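Long-range contact in NADH dehydrogenase, putative (Plasmodium falciparum, PDB 5JWC), which probably oxidises NADH with its bound FAD and passes the electrons to ubiquinone, as a type II NADH dehydrogenase: residues P384-N396 with D408-P420. Numbering follows the deposited sequence.
Sequences PQLSISKWDYEKN and DYLFEIDKNYKSP
Ile413, on helix 403-416, presses its CG1 onto one face of the Trp391 indole, 3.6 Å from the centroid of the six-membered ring and almost over its centre, a CH-pi contact. A branched isoleucine suits the place: the arm of CG1 and CD1 covers the indole and reaches Leu386 CD2, 3.8 Å from CD1, while the CG2 branch packs against the backbone of Gln385. With CG anti to the backbone N (chi1 -180°), the Trp391 side chain meets Ile413 at about a right angle; its edge faces the Tyr409 ring in an offset edge-to-face pair, planes 81° apart. Tyrosine adds a hydroxyl to that pair: Trp391 NE1 donates to Tyr409 OH at 3.1 Å, almost in the indole plane, and the hydroxyl in turn donates a hydrogen bond to Asn396 O at 2.7 Å. Beyond the helix end, the Tyr417 ring packs obliquely against Gln385 CB and the aliphatic part of Lys390. That lysine is long enough for NZ to reach Lys418 O (2.9 Å) and also form a salt bridge with Glu455. Past CB, the Gln385 chain bends at chi2, and NE2 donates to Asp414 OD1 at 2.9 Å with a fairly straight bond (162°); this buried carboxylate also accepts from Leu351 N and His352 ND1. Water joins the backbones too, donating to Lys390 O and accepting from Lys418 N. Together these contacts hold a loop folded back on the helix that follows it, within the helical insertion domain of PfNDH2.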
loop_
_atom_site.group_PDB
_atom_site.type_symbol
_atom_site.label_atom_id
_atom_site.label_comp_id
_atom_site.label_asym_id
_atom_site.label_seq_id
_atom_site.Cartn_x
_atom_site.Cartn_y
_atom_site.Cartn_z
ATOM N N PRO A 384 30.130 -26.379 20.853
ATOM C CA PRO A 384 30.370 -25.349 19.826
ATOM C C PRO A 384 31.419 -24.315 20.260
ATOM O O PRO A 384 32.042 -23.673 19.413
ATOM C CB PRO A 384 28.991 -24.692 19.651
ATOM C CG PRO A 384 28.300 -24.915 20.955
ATOM C CD PRO A 384 28.774 -26.289 21.425
ATOM N N GLN A 385 31.617 -24.161 21.566
ATOM C CA GLN A 385 32.563 -23.172 22.065
ATOM C C GLN A 385 34.035 -23.527 21.735
ATOM O O GLN A 385 34.913 -22.689 21.873
ATOM C CB GLN A 385 32.367 -22.947 23.576
ATOM C CG GLN A 385 32.597 -24.147 24.471
ATOM C CD GLN A 385 31.349 -24.991 24.661
ATOM O OE1 GLN A 385 30.695 -25.380 23.693
ATOM N NE2 GLN A 385 31.027 -25.295 25.914
ATOM N N LEU A 386 34.289 -24.743 21.261
ATOM C CA LEU A 386 35.632 -25.139 20.825
ATOM C C LEU A 386 35.912 -24.776 19.391
ATOM O O LEU A 386 37.026 -24.989 18.894
ATOM C CB LEU A 386 35.840 -26.657 20.985
ATOM C CG LEU A 386 36.009 -27.171 22.403
ATOM C CD1 LEU A 386 36.112 -28.696 22.405
ATOM C CD2 LEU A 386 37.253 -26.562 23.010
ATOM N N SER A 387 34.889 -24.279 18.703
ATOM C CA SER A 387 35.036 -23.888 17.313
ATOM C C SER A 387 36.128 -22.833 17.162
ATOM O O SER A 387 36.277 -21.949 18.017
ATOM C CB SER A 387 33.711 -23.347 16.766
ATOM O OG SER A 387 33.863 -22.863 15.445
ATOM N N ILE A 388 36.887 -22.917 16.076
ATOM C CA ILE A 388 37.904 -21.904 15.816
ATOM C C ILE A 388 37.255 -20.535 15.568
ATOM O O ILE A 388 37.912 -19.511 15.682
ATOM C CB ILE A 388 38.791 -22.282 14.612
ATOM C CG1 ILE A 388 37.939 -22.518 13.365
ATOM C CG2 ILE A 388 39.612 -23.533 14.912
ATOM C CD1 ILE A 388 38.771 -22.660 12.093
ATOM N N SER A 389 35.958 -20.527 15.252
ATOM C CA SER A 389 35.209 -19.281 15.135
ATOM C C SER A 389 34.788 -18.746 16.507
ATOM O O SER A 389 34.309 -17.625 16.608
ATOM C CB SER A 389 33.960 -19.473 14.246
ATOM O OG SER A 389 33.006 -20.344 14.851
ATOM N N LYS A 390 34.945 -19.551 17.560
ATOM C CA LYS A 390 34.485 -19.163 18.898
ATOM C C LYS A 390 35.625 -19.000 19.905
ATOM O O LYS A 390 35.468 -18.322 20.922
ATOM C CB LYS A 390 33.495 -20.205 19.450
ATOM C CG LYS A 390 32.146 -20.291 18.712
ATOM C CD LYS A 390 31.309 -19.057 18.946
ATOM C CE LYS A 390 30.008 -19.156 18.140
ATOM N NZ LYS A 390 29.296 -17.845 18.108
ATOM N N TRP A 391 36.742 -19.670 19.643
ATOM C CA TRP A 391 37.897 -19.647 20.534
ATOM C C TRP A 391 39.150 -19.406 19.712
ATOM O O TRP A 391 39.418 -20.120 18.741
ATOM C CB TRP A 391 38.017 -20.964 21.314
ATOM C CG TRP A 391 39.192 -21.030 22.273
ATOM C CD1 TRP A 391 40.324 -21.782 22.134
ATOM C CD2 TRP A 391 39.340 -20.323 23.509
ATOM N NE1 TRP A 391 41.155 -21.599 23.211
ATOM C CE2 TRP A 391 40.570 -20.696 24.067
ATOM C CE3 TRP A 391 38.530 -19.415 24.205
ATOM C CZ2 TRP A 391 41.028 -20.193 25.279
ATOM C CZ3 TRP A 391 38.984 -18.910 25.404
ATOM C CH2 TRP A 391 40.227 -19.308 25.933
ATOM N N ASP A 392 39.911 -18.389 20.095
ATOM C CA ASP A 392 41.161 -18.091 19.402
ATOM C C ASP A 392 42.282 -18.954 19.985
ATOM O O ASP A 392 42.866 -18.601 21.011
ATOM C CB ASP A 392 41.506 -16.610 19.539
ATOM C CG ASP A 392 42.570 -16.157 18.551
ATOM O OD1 ASP A 392 43.289 -17.012 17.984
ATOM O OD2 ASP A 392 42.676 -14.930 18.336
ATOM N N TYR A 393 42.585 -20.068 19.325
ATOM C CA TYR A 393 43.623 -20.982 19.806
ATOM C C TYR A 393 45.030 -20.374 19.761
ATOM O O TYR A 393 45.844 -20.646 20.640
ATOM C CB TYR A 393 43.600 -22.284 19.006
ATOM C CG TYR A 393 42.424 -23.177 19.335
ATOM C CD1 TYR A 393 42.538 -24.183 20.285
ATOM C CD2 TYR A 393 41.193 -22.994 18.709
ATOM C CE1 TYR A 393 41.470 -25.004 20.590
ATOM C CE2 TYR A 393 40.111 -23.805 19.008
ATOM C CZ TYR A 393 40.257 -24.811 19.948
ATOM O OH TYR A 393 39.198 -25.621 20.262
ATOM N N GLU A 394 45.316 -19.554 18.752
ATOM C CA GLU A 394 46.653 -18.954 18.632
ATOM C C GLU A 394 46.923 -17.900 19.705
ATOM O O GLU A 394 48.037 -17.804 20.207
ATOM C CB GLU A 394 46.882 -18.366 17.236
ATOM C CG GLU A 394 47.077 -19.410 16.123
ATOM C CD GLU A 394 45.853 -20.281 15.868
ATOM O OE1 GLU A 394 44.817 -19.743 15.405
ATOM O OE2 GLU A 394 45.928 -21.507 16.127
ATOM N N LYS A 395 45.916 -17.121 20.078
ATOM C CA LYS A 395 46.126 -16.105 21.106
ATOM C C LYS A 395 45.975 -16.650 22.528
ATOM O O LYS A 395 46.174 -15.923 23.496
ATOM C CB LYS A 395 45.177 -14.928 20.888
ATOM C CG LYS A 395 45.481 -14.177 19.599
ATOM C CD LYS A 395 44.763 -12.844 19.527
ATOM C CE LYS A 395 45.024 -12.162 18.194
ATOM N NZ LYS A 395 44.456 -10.787 18.184
ATOM N N ASN A 396 45.613 -17.924 22.654
ATOM C CA ASN A 396 45.470 -18.547 23.966
ATOM C C ASN A 396 46.249 -19.853 24.019
ATOM O O ASN A 396 45.785 -20.842 24.605
ATOM C CB ASN A 396 43.997 -18.817 24.303
ATOM C CG ASN A 396 43.177 -17.553 24.439
ATOM O OD1 ASN A 396 43.140 -16.927 25.502
ATOM N ND2 ASN A 396 42.493 -17.179 23.364
ATOM N N ASP A 408 40.682 -25.687 34.348
ATOM C CA ASP A 408 40.553 -24.232 34.381
ATOM C C ASP A 408 40.577 -23.616 32.980
ATOM O O ASP A 408 39.890 -22.633 32.719
ATOM C CB ASP A 408 41.663 -23.614 35.233
ATOM C CG ASP A 408 41.521 -23.944 36.707
ATOM O OD1 ASP A 408 40.440 -24.418 37.125
ATOM O OD2 ASP A 408 42.490 -23.701 37.450
ATOM N N TYR A 409 41.377 -24.194 32.096
ATOM C CA TYR A 409 41.470 -23.749 30.715
ATOM C C TYR A 409 40.143 -23.981 29.992
ATOM O O TYR A 409 39.647 -23.094 29.303
ATOM C CB TYR A 409 42.591 -24.481 29.987
ATOM C CG TYR A 409 42.865 -23.969 28.584
ATOM C CD1 TYR A 409 43.282 -22.656 28.370
ATOM C CD2 TYR A 409 42.750 -24.804 27.478
ATOM C CE1 TYR A 409 43.564 -22.186 27.086
ATOM C CE2 TYR A 409 43.023 -24.346 26.192
ATOM C CZ TYR A 409 43.427 -23.036 25.999
ATOM O OH TYR A 409 43.696 -22.577 24.715
ATOM N N LEU A 410 39.596 -25.189 30.129
ATOM C CA LEU A 410 38.297 -25.513 29.547
ATOM C C LEU A 410 37.233 -24.556 30.068
ATOM O O LEU A 410 36.380 -24.088 29.315
ATOM C CB LEU A 410 37.891 -26.950 29.859
ATOM C CG LEU A 410 38.769 -28.059 29.292
ATOM C CD1 LEU A 410 38.232 -29.415 29.755
ATOM C CD2 LEU A 410 38.880 -27.995 27.779
ATOM N N PHE A 411 37.291 -24.276 31.365
ATOM C CA PHE A 411 36.383 -23.332 31.977
ATOM C C PHE A 411 36.468 -21.965 31.292
ATOM O O PHE A 411 35.450 -21.284 31.125
ATOM C CB PHE A 411 36.683 -23.203 33.473
ATOM C CG PHE A 411 35.745 -22.289 34.211
ATOM C CD1 PHE A 411 34.612 -22.785 34.823
ATOM C CD2 PHE A 411 36.016 -20.933 34.316
ATOM C CE1 PHE A 411 33.754 -21.949 35.507
ATOM C CE2 PHE A 411 35.163 -20.095 34.997
ATOM C CZ PHE A 411 34.029 -20.604 35.591
ATOM N N GLU A 412 37.672 -21.554 30.899
ATOM C CA GLU A 412 37.818 -20.263 30.226
ATOM C C GLU A 412 37.160 -20.292 28.851
ATOM O O GLU A 412 36.581 -19.293 28.415
ATOM C CB GLU A 412 39.293 -19.855 30.100
ATOM C CG GLU A 412 39.948 -19.454 31.432
ATOM C CD GLU A 412 39.165 -18.371 32.180
ATOM O OE1 GLU A 412 38.779 -17.363 31.542
ATOM O OE2 GLU A 412 38.937 -18.515 33.406
ATOM N N ILE A 413 37.257 -21.423 28.166
ATOM C CA ILE A 413 36.578 -21.559 26.877
ATOM C C ILE A 413 35.048 -21.499 27.049
ATOM O O ILE A 413 34.367 -20.822 26.266
ATOM C CB ILE A 413 36.995 -22.845 26.158
ATOM C CG1 ILE A 413 38.530 -22.897 26.052
ATOM C CG2 ILE A 413 36.354 -22.923 24.753
ATOM C CD1 ILE A 413 39.074 -24.160 25.397
ATOM N N ASP A 414 34.521 -22.181 28.071
ATOM C CA ASP A 414 33.090 -22.123 28.377
ATOM C C ASP A 414 32.645 -20.694 28.581
ATOM O O ASP A 414 31.648 -20.245 28.015
ATOM C CB ASP A 414 32.749 -22.920 29.637
ATOM C CG ASP A 414 32.864 -24.415 29.432
ATOM O OD1 ASP A 414 32.666 -24.884 28.301
ATOM O OD2 ASP A 414 33.148 -25.129 30.417
ATOM N N LYS A 415 33.399 -19.988 29.409
ATOM C CA LYS A 415 33.085 -18.625 29.791
ATOM C C LYS A 415 33.131 -17.666 28.590
ATOM O O LYS A 415 32.351 -16.719 28.512
ATOM C CB LYS A 415 34.064 -18.207 30.892
ATOM C CG LYS A 415 33.812 -16.895 31.562
ATOM C CD LYS A 415 34.754 -16.787 32.766
ATOM C CE LYS A 415 34.848 -15.371 33.299
ATOM N NZ LYS A 415 35.519 -14.481 32.312
ATOM N N ASN A 416 34.032 -17.940 27.650
ATOM C CA ASN A 416 34.226 -17.105 26.468
ATOM C C ASN A 416 33.141 -17.245 25.377
ATOM O O ASN A 416 32.997 -16.369 24.516
ATOM C CB ASN A 416 35.589 -17.431 25.863
ATOM C CG ASN A 416 35.878 -16.640 24.622
ATOM O OD1 ASN A 416 35.922 -17.186 23.511
ATOM N ND2 ASN A 416 36.065 -15.343 24.787
ATOM N N TYR A 417 32.381 -18.338 25.417
ATOM C CA TYR A 417 31.403 -18.622 24.358
ATOM C C TYR A 417 30.402 -17.483 24.176
ATOM O O TYR A 417 29.800 -17.013 25.130
ATOM C CB TYR A 417 30.628 -19.907 24.649
ATOM C CG TYR A 417 29.525 -20.158 23.631
ATOM C CD1 TYR A 417 29.827 -20.646 22.362
ATOM C CD2 TYR A 417 28.194 -19.878 23.930
ATOM C CE1 TYR A 417 28.821 -20.869 21.414
ATOM C CE2 TYR A 417 27.179 -20.099 22.985
ATOM C CZ TYR A 417 27.510 -20.599 21.737
ATOM O OH TYR A 417 26.537 -20.815 20.784
ATOM N N LYS A 418 30.238 -17.034 22.940
ATOM C CA LYS A 418 29.217 -16.029 22.649
ATOM C C LYS A 418 28.117 -16.672 21.823
ATOM O O LYS A 418 28.377 -17.365 20.824
ATOM C CB LYS A 418 29.827 -14.800 21.964
ATOM C CG LYS A 418 30.816 -14.079 22.898
ATOM C CD LYS A 418 31.724 -13.089 22.201
ATOM C CE LYS A 418 32.739 -12.532 23.216
ATOM N NZ LYS A 418 33.525 -13.629 23.894
ATOM N N SER A 419 26.891 -16.491 22.289
ATOM C CA SER A 419 25.710 -16.973 21.584
ATOM C C SER A 419 25.636 -16.318 20.197
ATOM O O SER A 419 26.176 -15.228 19.998
ATOM C CB SER A 419 24.457 -16.652 22.417
ATOM O OG SER A 419 23.339 -17.423 22.027
ATOM N N PRO A 420 24.962 -16.973 19.230
ATOM C CA PRO A 420 24.824 -16.319 17.923
ATOM C C PRO A 420 24.198 -14.922 18.067
ATOM O O PRO A 420 23.250 -14.726 18.830
ATOM C CB PRO A 420 23.896 -17.267 17.146
ATOM C CG PRO A 420 24.149 -18.638 17.810
ATOM C CD PRO A 420 24.375 -18.325 19.255
HETATM O O HOH W 1 34.680 -20.048 23.489
HETATM O O HOH W 2 32.960 -17.307 21.540
#